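Local coordinates for protein geranylgeranyl pyrophosphate synthase (PDB 3LMD) that probably condenses isopentenyl diphosphate with allylic diphosphates into longer prenyl diphosphates, with magnesium as cofactor, as in the FPP/GGPP synthase family, at residues Ala281-Ile286 / Leu301-Gln306; Asp223-Phe228 / Asp329-Ser334. All blocks are in the same frame, centred on the assembly; numbering follows the deposited sequence.

Interaction 1 of 2, residues Ala281-Ile286 / Leu301-Gln306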
ATOM      1  N   ALA A 281      -8.654 -42.158   7.298  1.00 29.80           N
ATOM      2  CA  ALA A 281      -8.161 -42.290   8.676  1.00 29.69           C
ATOM      3  C   ALA A 281      -6.646 -42.214   8.765  1.00 32.76           C
ATOM      4  O   ALA A 281      -6.090 -41.578   9.681  1.00 34.58           O
ATOM      5  CB  ALA A 281      -8.707 -43.609   9.346  1.00 31.74           C
ATOM      6  N   GLU A 282      -5.965 -42.847   7.817  1.00 27.09           N
ATOM      7  CA  GLU A 282      -4.521 -42.874   7.822  1.00 32.29           C
ATOM      8  C   GLU A 282      -3.938 -41.497   7.483  1.00 37.34           C
ATOM      9  O   GLU A 282      -2.926 -41.085   8.053  1.00 34.62           O
ATOM     10  CB  GLU A 282      -3.954 -43.915   6.840  1.00 31.99           C
ATOM     11  CG  GLU A 282      -2.432 -44.056   7.027  1.00 42.05           C
ATOM     12  CD  GLU A 282      -1.794 -45.197   6.247  1.00 53.72           C
ATOM     13  OE1 GLU A 282      -2.510 -45.992   5.588  1.00 41.58           O
ATOM     14  OE2 GLU A 282      -0.551 -45.292   6.296  1.00 46.53           O
ATOM     15  N   LEU A 283      -4.577 -40.796   6.552  1.00 31.56           N
ATOM     16  CA  LEU A 283      -4.205 -39.414   6.224  1.00 35.74           C
ATOM     17  C   LEU A 283      -4.404 -38.471   7.413  1.00 31.67           C
ATOM     18  O   LEU A 283      -3.542 -37.615   7.673  1.00 35.87           O
ATOM     19  CB  LEU A 283      -4.982 -38.898   4.985  1.00 30.89           C
ATOM     20  CG  LEU A 283      -4.520 -39.431   3.627  1.00 30.30           C
ATOM     21  CD1 LEU A 283      -5.547 -39.086   2.530  1.00 34.12           C
ATOM     22  CD2 LEU A 283      -3.146 -38.890   3.236  1.00 30.60           C
ATOM     23  N   ARG A 284      -5.517 -38.606   8.121  1.00 33.99           N
ATOM     24  CA  ARG A 284      -5.752 -37.788   9.318  1.00 35.13           C
ATOM     25  C   ARG A 284      -4.656 -38.038  10.366  1.00 42.86           C
ATOM     26  O   ARG A 284      -4.170 -37.106  11.002  1.00 43.44           O
ATOM     27  CB  ARG A 284      -7.141 -38.015   9.926  1.00 33.86           C
ATOM     28  CG  ARG A 284      -8.322 -37.412   9.117  1.00 27.42           C
ATOM     29  CD  ARG A 284      -9.688 -37.517   9.827  1.00 35.23           C
ATOM     30  NE  ARG A 284     -10.194 -38.903   9.936  1.00 32.08           N
ATOM     31  CZ  ARG A 284     -10.831 -39.566   8.972  1.00 38.66           C
ATOM     32  NH1 ARG A 284     -11.244 -40.808   9.182  1.00 34.47           N
ATOM     33  NH2 ARG A 284     -11.060 -38.996   7.795  1.00 27.92           N
ATOM     34  N   ASP A 285      -4.277 -39.297  10.537  1.00 40.15           N
ATOM     35  CA  ASP A 285      -3.178 -39.655  11.423  1.00 47.17           C
ATOM     36  C   ASP A 285      -1.855 -39.007  11.012  1.00 48.51           C
ATOM     37  O   ASP A 285      -1.120 -38.492  11.848  1.00 46.15           O
ATOM     38  CB  ASP A 285      -3.004 -41.168  11.450  1.00 47.18           C
ATOM     39  CG  ASP A 285      -2.064 -41.621  12.544  1.00 63.67           C
ATOM     40  OD1 ASP A 285      -2.243 -41.175  13.699  1.00 57.14           O
ATOM     41  OD2 ASP A 285      -1.149 -42.420  12.247  1.00 63.10           O
ATOM     42  N   ILE A 286      -1.539 -39.046   9.725  1.00 43.29           N
ATOM     43  CA  ILE A 286      -0.261 -38.544   9.262  1.00 44.73           C
ATOM     44  C   ILE A 286      -0.167 -37.018   9.139  1.00 52.39           C
ATOM     45  O   ILE A 286       0.853 -36.432   9.512  1.00 51.60           O
ATOM     46  CB  ILE A 286       0.148 -39.185   7.933  1.00 42.28           C
ATOM     47  CG1 ILE A 286       0.263 -40.708   8.104  1.00 49.38           C
ATOM     48  CG2 ILE A 286       1.457 -38.559   7.424  1.00 40.76           C
ATOM     49  CD1 ILE A 286       0.487 -41.496   6.787  1.00 42.12           C
ATOM     50  N   LEU A 301       1.350 -39.019  -0.840  1.00 39.75           N
ATOM     51  CA  LEU A 301       0.967 -38.938  -2.251  1.00 41.83           C
ATOM     52  C   LEU A 301       0.355 -40.252  -2.745  1.00 43.19           C
ATOM     53  O   LEU A 301      -0.539 -40.255  -3.579  1.00 35.46           O
ATOM     54  CB  LEU A 301       2.175 -38.575  -3.126  1.00 40.47           C
ATOM     55  CG  LEU A 301       2.735 -37.150  -2.982  1.00 44.21           C
ATOM     56  CD1 LEU A 301       4.102 -37.017  -3.681  1.00 49.74           C
ATOM     57  CD2 LEU A 301       1.748 -36.106  -3.516  1.00 40.20           C
ATOM     58  N   GLU A 302       0.849 -41.381  -2.254  1.00 39.37           N
ATOM     59  CA  GLU A 302       0.239 -42.662  -2.633  1.00 37.27           C
ATOM     60  C   GLU A 302      -1.156 -42.811  -2.033  1.00 32.10           C
ATOM     61  O   GLU A 302      -2.102 -43.173  -2.743  1.00 34.57           O
ATOM     62  CB  GLU A 302       1.132 -43.851  -2.220  1.00 44.04           C
ATOM     63  CG  GLU A 302       0.602 -45.204  -2.655  1.00 51.85           C
ATOM     64  CD  GLU A 302       0.294 -45.270  -4.150  1.00 68.26           C
ATOM     65  OE1 GLU A 302       1.126 -44.785  -4.951  1.00 75.69           O
ATOM     66  OE2 GLU A 302      -0.777 -45.815  -4.527  1.00 62.75           O
ATOM     67  N   LEU A 303      -1.302 -42.518  -0.737  1.00 30.20           N
ATOM     68  CA  LEU A 303      -2.621 -42.519  -0.102  1.00 31.70           C
ATOM     69  C   LEU A 303      -3.622 -41.588  -0.834  1.00 31.55           C
ATOM     70  O   LEU A 303      -4.755 -41.962  -1.091  1.00 28.08           O
ATOM     71  CB  LEU A 303      -2.494 -42.087   1.369  1.00 24.56           C
ATOM     72  CG  LEU A 303      -1.769 -43.109   2.275  1.00 31.43           C
ATOM     73  CD1 LEU A 303      -1.525 -42.496   3.644  1.00 31.21           C
ATOM     74  CD2 LEU A 303      -2.624 -44.358   2.410  1.00 33.22           C
ATOM     75  N   LEU A 304      -3.190 -40.378  -1.157  1.00 28.91           N
ATOM     76  CA  LEU A 304      -4.050 -39.442  -1.903  1.00 25.29           C
ATOM     77  C   LEU A 304      -4.510 -40.048  -3.231  1.00 23.19           C
ATOM     78  O   LEU A 304      -5.680 -39.942  -3.584  1.00 27.63           O
ATOM     79  CB  LEU A 304      -3.289 -38.105  -2.131  1.00 27.44           C
ATOM     80  CG  LEU A 304      -3.135 -37.297  -0.841  1.00 33.36           C
ATOM     81  CD1 LEU A 304      -2.138 -36.130  -1.021  1.00 30.98           C
ATOM     82  CD2 LEU A 304      -4.492 -36.770  -0.403  1.00 33.21           C
ATOM     83  N   SER A 305      -3.625 -40.749  -3.946  1.00 26.91           N
ATOM     84  CA  SER A 305      -4.033 -41.377  -5.196  1.00 27.96           C
ATOM     85  C   SER A 305      -5.016 -42.534  -4.974  1.00 34.09           C
ATOM     86  O   SER A 305      -5.736 -42.931  -5.892  1.00 35.93           O
ATOM     87  CB  SER A 305      -2.818 -41.831  -6.038  1.00 33.50           C
ATOM     88  OG  SER A 305      -2.327 -43.083  -5.567  1.00 41.35           O
ATOM     89  N   GLN A 306      -5.042 -43.072  -3.758  1.00 28.35           N
ATOM     90  CA  GLN A 306      -5.975 -44.158  -3.425  1.00 28.94           C
ATOM     91  C   GLN A 306      -7.304 -43.601  -2.918  1.00 30.19           C
ATOM     92  O   GLN A 306      -8.264 -44.356  -2.760  1.00 27.53           O
ATOM     93  CB  GLN A 306      -5.349 -45.106  -2.353  1.00 27.75           C
ATOM     94  CG  GLN A 306      -4.155 -45.878  -2.886  1.00 32.20           C
ATOM     95  CD  GLN A 306      -3.253 -46.487  -1.773  1.00 42.11           C
ATOM     96  OE1 GLN A 306      -3.460 -46.262  -0.584  1.00 39.68           O
ATOM     97  NE2 GLN A 306      -2.256 -47.255  -2.184  1.00 43.21           N
TER
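L303 is the bump of this contact, and E282, L283 and I286 form the hollow that receives it. Its branches are used separately: CB of L303 meets CD2 of L283 at 3.8 Å, while CD1 of L303 lies 3.9 Å from CD1 of I286 and 3.8 Å from CG of E282. L283 and L303 run alongside one another in opposing senses, whereas E282 is set roughly perpendicular to L303. CG of E282 is anti to the backbone N (chi1 -172°); from there the extended chain carries the carboxylate over the methyls of L303, OE1 lying 3.6 Å from CD2 of L303; its other oxygen, OE2, is hydrogen-bonded to H299. CD1 of L283 meets CD2 of L304 at 3.9 Å, so its two methyls reach different leucines. The segment axes run nearly antiparallel, at 149°, with a closest approach of 10.4 Å, spanned by the leucines and I286 together with the aliphatic part of E282. Helix 278-286 thus packs on helix 294-306 in an all-helical fold; helix 267-274 touches both L283 and L304, while L304 also rests on helices 258-262 and 219-246.

Interaction 2 of 2, residues Asp223-Phe228 / Asp329-Ser334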
ATOM      1  N   ASP A 223     -20.918  -7.064 -16.006  1.00 31.80           N
ATOM      2  CA  ASP A 223     -21.156  -7.968 -14.886  1.00 35.80           C
ATOM      3  C   ASP A 223     -20.780  -9.415 -15.237  1.00 35.41           C
ATOM      4  O   ASP A 223     -20.187 -10.135 -14.424  1.00 30.20           O
ATOM      5  CB  ASP A 223     -22.620  -7.893 -14.429  1.00 34.23           C
ATOM      6  CG  ASP A 223     -22.831  -8.535 -13.069  1.00 32.80           C
ATOM      7  OD1 ASP A 223     -22.318  -7.979 -12.078  1.00 34.12           O
ATOM      8  OD2 ASP A 223     -23.485  -9.601 -13.001  1.00 34.76           O
ATOM      9  N   ALA A 224     -21.140  -9.852 -16.443  1.00 29.44           N
ATOM     10  CA  ALA A 224     -20.835 -11.211 -16.855  1.00 29.84           C
ATOM     11  C   ALA A 224     -19.323 -11.444 -16.926  1.00 27.46           C
ATOM     12  O   ALA A 224     -18.840 -12.523 -16.591  1.00 26.68           O
ATOM     13  CB  ALA A 224     -21.472 -11.507 -18.223  1.00 30.43           C
ATOM     14  N   LEU A 225     -18.578 -10.457 -17.425  1.00 27.01           N
ATOM     15  CA  LEU A 225     -17.123 -10.630 -17.593  1.00 22.84           C
ATOM     16  C   LEU A 225     -16.412 -10.627 -16.232  1.00 25.33           C
ATOM     17  O   LEU A 225     -15.452 -11.380 -15.997  1.00 24.54           O
ATOM     18  CB  LEU A 225     -16.538  -9.515 -18.505  1.00 23.55           C
ATOM     19  CG  LEU A 225     -16.905  -9.878 -19.963  1.00 31.25           C
ATOM     20  CD1 LEU A 225     -17.071  -8.610 -20.840  1.00 27.05           C
ATOM     21  CD2 LEU A 225     -15.906 -10.823 -20.543  1.00 28.62           C
ATOM     22  N   LYS A 226     -16.907  -9.792 -15.342  1.00 27.34           N
ATOM     23  CA  LYS A 226     -16.452  -9.801 -13.967  1.00 29.66           C
ATOM     24  C   LYS A 226     -16.633 -11.207 -13.341  1.00 31.28           C
ATOM     25  O   LYS A 226     -15.693 -11.790 -12.774  1.00 29.24           O
ATOM     26  CB  LYS A 226     -17.251  -8.779 -13.164  1.00 27.06           C
ATOM     27  CG  LYS A 226     -16.829  -8.769 -11.686  1.00 30.88           C
ATOM     28  CD  LYS A 226     -17.577  -7.712 -10.834  1.00 40.42           C
ATOM     29  CE  LYS A 226     -19.033  -8.063 -10.662  1.00 48.74           C
ATOM     30  NZ  LYS A 226     -19.499  -7.627  -9.307  1.00 58.44           N
ATOM     31  N   ASN A 227     -17.845 -11.746 -13.457  1.00 23.79           N
ATOM     32  CA  ASN A 227     -18.179 -13.028 -12.816  1.00 26.06           C
ATOM     33  C   ASN A 227     -17.420 -14.165 -13.477  1.00 24.11           C
ATOM     34  O   ASN A 227     -17.019 -15.149 -12.825  1.00 28.11           O
ATOM     35  CB  ASN A 227     -19.692 -13.277 -12.895  1.00 29.34           C
ATOM     36  CG  ASN A 227     -20.503 -12.364 -11.967  1.00 30.78           C
ATOM     37  OD1 ASN A 227     -19.966 -11.655 -11.126  1.00 38.17           O
ATOM     38  ND2 ASN A 227     -21.811 -12.392 -12.133  1.00 33.61           N
ATOM     39  N   PHE A 228     -17.206 -14.048 -14.786  1.00 24.32           N
ATOM     40  CA  PHE A 228     -16.438 -15.053 -15.498  1.00 24.56           C
ATOM     41  C   PHE A 228     -14.989 -15.053 -14.987  1.00 23.66           C
ATOM     42  O   PHE A 228     -14.397 -16.095 -14.758  1.00 22.51           O
ATOM     43  CB  PHE A 228     -16.433 -14.765 -17.013  1.00 23.17           C
ATOM     44  CG  PHE A 228     -15.547 -15.704 -17.791  1.00 27.60           C
ATOM     45  CD1 PHE A 228     -15.974 -16.990 -18.070  1.00 24.50           C
ATOM     46  CD2 PHE A 228     -14.282 -15.300 -18.223  1.00 27.54           C
ATOM     47  CE1 PHE A 228     -15.160 -17.881 -18.785  1.00 31.92           C
ATOM     48  CE2 PHE A 228     -13.464 -16.161 -18.910  1.00 28.07           C
ATOM     49  CZ  PHE A 228     -13.915 -17.463 -19.214  1.00 24.22           C
ATOM     50  N   ASP A 329     -22.823 -17.321 -21.253  1.00 31.84           N
ATOM     51  CA  ASP A 329     -24.168 -17.325 -21.819  1.00 35.41           C
ATOM     52  C   ASP A 329     -24.712 -15.914 -21.886  1.00 38.45           C
ATOM     53  O   ASP A 329     -25.550 -15.616 -22.713  1.00 35.39           O
ATOM     54  CB  ASP A 329     -25.132 -18.139 -20.953  1.00 41.74           C
ATOM     55  CG  ASP A 329     -25.237 -19.591 -21.379  1.00 51.14           C
ATOM     56  OD1 ASP A 329     -24.810 -19.938 -22.506  1.00 55.17           O
ATOM     57  OD2 ASP A 329     -25.759 -20.394 -20.575  1.00 54.84           O
ATOM     58  N   ARG A 330     -24.264 -15.048 -20.985  1.00 31.93           N
ATOM     59  CA  ARG A 330     -24.783 -13.687 -20.929  1.00 32.43           C
ATOM     60  C   ARG A 330     -24.191 -12.758 -21.996  1.00 33.19           C
ATOM     61  O   ARG A 330     -24.639 -11.612 -22.166  1.00 34.33           O
ATOM     62  CB  ARG A 330     -24.571 -13.081 -19.539  1.00 36.65           C
ATOM     63  CG  ARG A 330     -25.191 -13.894 -18.386  1.00 31.23           C
ATOM     64  CD  ARG A 330     -24.663 -13.380 -17.052  1.00 37.65           C
ATOM     65  NE  ARG A 330     -25.250 -12.086 -16.699  1.00 38.81           N
ATOM     66  CZ  ARG A 330     -24.842 -11.359 -15.671  1.00 40.60           C
ATOM     67  NH1 ARG A 330     -23.839 -11.805 -14.920  1.00 36.38           N
ATOM     68  NH2 ARG A 330     -25.424 -10.195 -15.386  1.00 34.42           N
ATOM     69  N   LEU A 331     -23.187 -13.253 -22.708  1.00 31.63           N
ATOM     70  CA  LEU A 331     -22.435 -12.436 -23.656  1.00 32.84           C
ATOM     71  C   LEU A 331     -22.791 -12.875 -25.069  1.00 34.96           C
ATOM     72  O   LEU A 331     -23.114 -14.057 -25.305  1.00 35.07           O
ATOM     73  CB  LEU A 331     -20.909 -12.638 -23.460  1.00 30.59           C
ATOM     74  CG  LEU A 331     -20.369 -12.196 -22.097  1.00 32.61           C
ATOM     75  CD1 LEU A 331     -18.891 -12.616 -21.929  1.00 27.89           C
ATOM     76  CD2 LEU A 331     -20.528 -10.685 -21.915  1.00 29.57           C
ATOM     77  N   PRO A 332     -22.687 -11.938 -26.016  1.00 38.15           N
ATOM     78  CA  PRO A 332     -22.946 -12.253 -27.411  1.00 41.01           C
ATOM     79  C   PRO A 332     -21.901 -13.180 -27.994  1.00 44.52           C
ATOM     80  O   PRO A 332     -20.685 -13.085 -27.704  1.00 37.40           O
ATOM     81  CB  PRO A 332     -22.893 -10.883 -28.106  1.00 45.13           C
ATOM     82  CG  PRO A 332     -22.052 -10.055 -27.263  1.00 45.14           C
ATOM     83  CD  PRO A 332     -22.383 -10.510 -25.827  1.00 39.04           C
ATOM     84  N   ASP A 333     -22.388 -14.068 -28.839  1.00 33.69           N
ATOM     85  CA  ASP A 333     -21.567 -15.021 -29.520  1.00 37.34           C
ATOM     86  C   ASP A 333     -20.534 -14.273 -30.367  1.00 39.11           C
ATOM     87  O   ASP A 333     -20.847 -13.236 -30.975  1.00 36.31           O
ATOM     88  CB  ASP A 333     -22.490 -15.925 -30.339  1.00 44.46           C
ATOM     89  CG  ASP A 333     -23.687 -16.438 -29.495  1.00 55.84           C
ATOM     90  OD1 ASP A 333     -23.725 -16.169 -28.260  1.00 50.31           O
ATOM     91  OD2 ASP A 333     -24.588 -17.103 -30.047  1.00 39.97           O
ATOM     92  N   SER A 334     -19.297 -14.764 -30.350  1.00 32.80           N
ATOM     93  CA  SER A 334     -18.182 -14.085 -31.018  1.00 35.37           C
ATOM     94  C   SER A 334     -16.940 -14.906 -30.815  1.00 40.86           C
ATOM     95  O   SER A 334     -16.887 -15.793 -29.955  1.00 35.31           O
ATOM     96  CB  SER A 334     -17.951 -12.682 -30.447  1.00 41.27           C
ATOM     97  OG  SER A 334     -17.561 -12.763 -29.069  1.00 38.02           O
TER
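R330 grips D223 end-on, with NH1 and NH2 both directed at the single oxygen OD2. The NH1 to OD2 distance is 2.9 Å and the NH2 to OD2 distance 3.1 Å, with N-H...O angles of 153° and 142°. OD2 lies in the guanidinium plane; both nitrogens meet it on the anti side of the carboxylate, displaced to opposite sides of the carboxylate plane, which is turned 68° from the guanidinium. The arginine is shared: NH2 also bridges to E220 and NH1 to E327, so three carboxylates share one guanidinium and probably stabilise its charge. ND2 of N227 sits at the guanidinium edge, 3.5 Å from NH1, as a donor facing a donor; it bonds weakly to E327 instead. The salt bridges tie helix 219-246 of this all-helical prenyl synthase fold to the connection between helices 309-328 and 335-349, where S334 is the N-cap of the latter. Inward along the side chain, the arginine stem packs against A224, CB of R330 lying 3.7 Å from CB of A224. L331 continues the packing: its CD2 is 3.9 Å from A224 CB, and its CD1 reaches L225 CD2 at 3.7 Å. The two leucine side chains are roughly perpendicular, with F88 touching both.

In the fold
Helix 219-246 is common ground: it supplies one segment of interaction 2, and its I245, near the other end, touches L304 of interaction 1. The contacts themselves are separate, with centres 40 Å apart and nearest atoms about 27 Å apart. Interaction 1 joins two helices close in sequence and lies 29 Å from the chain centre, yet three of its five touching residues are buried and its packing is chiefly apolar. Interaction 2, 19 Å from that centre and only partly buried, brings together a helix and a loop whose nearest ends are 101 residues apart in sequence, adding salt bridges to its apolar packing. E302 and S305, which bind calcium in a crystal structure of this protein, take no part in the packing of interaction 1.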